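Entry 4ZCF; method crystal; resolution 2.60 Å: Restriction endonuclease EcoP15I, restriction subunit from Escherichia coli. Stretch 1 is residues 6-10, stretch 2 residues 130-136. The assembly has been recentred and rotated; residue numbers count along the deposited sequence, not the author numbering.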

# COMPACT_ATOMS: atom_id res chain seq x y z
N THR C 6 -28.33 5.73 -14.56
CA THR C 6 -29.63 5.16 -14.26
C THR C 6 -29.75 3.73 -14.84
O THR C 6 -29.63 3.54 -16.06
CB THR C 6 -30.74 6.06 -14.80
N LEU C 7 -29.95 2.72 -13.96
CA LEU C 7 -30.04 1.33 -14.39
C LEU C 7 -31.46 0.92 -14.77
O LEU C 7 -32.39 1.06 -13.97
CB LEU C 7 -29.41 0.37 -13.36
CG LEU C 7 -27.98 -0.08 -13.64
CD1 LEU C 7 -26.98 1.02 -13.33
CD2 LEU C 7 -27.62 -1.30 -12.85
N GLU C 8 -31.62 0.42 -16.02
CA GLU C 8 -32.90 -0.01 -16.57
C GLU C 8 -33.44 -1.30 -15.92
O GLU C 8 -32.86 -2.39 -16.07
CB GLU C 8 -32.81 -0.13 -18.08
N LYS C 9 -34.54 -1.16 -15.19
CA LYS C 9 -35.28 -2.27 -14.64
C LYS C 9 -36.73 -2.13 -15.02
O LYS C 9 -37.25 -1.03 -15.01
CB LYS C 9 -35.18 -2.27 -13.12
N ASN C 10 -37.40 -3.23 -15.33
CA ASN C 10 -36.77 -4.48 -15.68
C ASN C 10 -37.01 -4.89 -17.11
O ASN C 10 -38.11 -5.22 -17.50
CB ASN C 10 -37.28 -5.57 -14.75
N ASP C 130 -21.77 4.00 -8.85
CA ASP C 130 -22.78 4.32 -7.85
C ASP C 130 -24.19 3.92 -8.31
O ASP C 130 -24.95 3.39 -7.50
CB ASP C 130 -22.72 5.81 -7.52
N ALA C 131 -24.52 4.14 -9.60
CA ALA C 131 -25.83 3.80 -10.17
C ALA C 131 -26.16 2.29 -10.03
O ALA C 131 -27.29 1.97 -9.66
CB ALA C 131 -25.92 4.24 -11.62
N LEU C 132 -25.14 1.41 -10.24
CA LEU C 132 -25.18 -0.07 -10.09
C LEU C 132 -25.32 -0.40 -8.61
O LEU C 132 -26.13 -1.25 -8.24
CB LEU C 132 -23.83 -0.65 -10.62
CG LEU C 132 -23.52 -2.16 -10.72
CD1 LEU C 132 -23.44 -2.87 -9.38
CD2 LEU C 132 -24.26 -2.85 -11.81
N LYS C 133 -24.49 0.24 -7.78
CA LYS C 133 -24.46 0.05 -6.33
C LYS C 133 -25.81 0.36 -5.71
O LYS C 133 -26.36 -0.48 -4.99
CB LYS C 133 -23.32 0.87 -5.70
CG LYS C 133 -21.96 0.30 -6.02
CD LYS C 133 -20.84 0.95 -5.23
CE LYS C 133 -19.60 0.08 -5.27
NZ LYS C 133 -19.74 -1.17 -4.46
N GLU C 134 -26.37 1.54 -6.06
CA GLU C 134 -27.70 1.98 -5.61
C GLU C 134 -28.77 1.04 -6.11
O GLU C 134 -29.56 0.59 -5.29
CB GLU C 134 -28.00 3.42 -6.03
CG GLU C 134 -27.45 4.43 -5.05
CD GLU C 134 -27.11 5.78 -5.66
OE1 GLU C 134 -27.98 6.34 -6.36
OE2 GLU C 134 -25.97 6.26 -5.43
N HIS C 135 -28.75 0.68 -7.41
CA HIS C 135 -29.69 -0.26 -8.04
C HIS C 135 -29.78 -1.59 -7.27
O HIS C 135 -30.86 -1.99 -6.88
CB HIS C 135 -29.33 -0.50 -9.52
CG HIS C 135 -30.19 -1.51 -10.22
ND1 HIS C 135 -31.43 -1.17 -10.71
CD2 HIS C 135 -29.94 -2.81 -10.52
CE1 HIS C 135 -31.91 -2.28 -11.26
NE2 HIS C 135 -31.04 -3.28 -11.18
N PHE C 136 -28.63 -2.22 -7.01
CA PHE C 136 -28.56 -3.51 -6.32
C PHE C 136 -28.71 -3.52 -4.80
O PHE C 136 -29.07 -4.57 -4.26
CB PHE C 136 -27.38 -4.34 -6.80
CG PHE C 136 -27.54 -4.91 -8.19
CD1 PHE C 136 -28.52 -5.87 -8.46
CD2 PHE C 136 -26.68 -4.54 -9.21
CE1 PHE C 136 -28.65 -6.42 -9.74
CE2 PHE C 136 -26.80 -5.10 -10.49
CZ PHE C 136 -27.79 -6.04 -10.74

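A segment without regular secondary structure can be anchored to a helix largely by one apolar side chain, and residues 6-10 of the EcoP15I restriction subunit illustrate the principle. Their partner, residues 130-136, is helical, held by backbone hydrogen bonds such as His 135 N to Ala 131 O (3.0 Å) and Phe 136 N to Leu 132 O (3.0 Å). The first of these spans the turn on which Ala 131 and His 135 both face the loop. The backbones come closest at the start of each stretch, where Thr 6 CA lies 5.7 Å from Ala 131 CA, and the two sides together bury 260 Å².

Apolar packing dominates, and Leu 7 supplies most of it. Its CA-to-CB bond points toward the helix, and its methyls reach residues on successive turns. Leu 7 CD1 sits 3.8 Å from Ala 131 CB; the same methyl also touches the backbone, with Leu 7 CD1 3.6 Å from both Ala 131 C and Leu 132 N. Leu 7 CD2 meets Leu 132 CD2 at 3.8 Å, although the CA-to-CB bond of Leu 132 points away from the loop, and Leu 7 CD2 also lies 3.6 Å from His 135 CD2, one turn on. These are van der Waals contacts, favoured by the exclusion of water.

The second kind of contact involves the imidazole of His 135, one turn beyond Ala 131. Leu 7 CB lies 3.9 Å from the centroid of the His 135 ring, 26° off its normal, a CH-pi arrangement in which aliphatic hydrogens face the pi cloud. Lys 9 CB instead approaches the ring edge, 3.8 Å from His 135 CE1. The ring can serve as an apolar surface here while His 135 NE2 is hydrogen-bonded elsewhere in the structure.

Polar bonding is absent across the modelled atoms: no hydrogen bond links the stretches. Several polar side chains, including those of Lys 9 and Glu 8, are modelled only to CB, so this inventory cannot cover their polar groups.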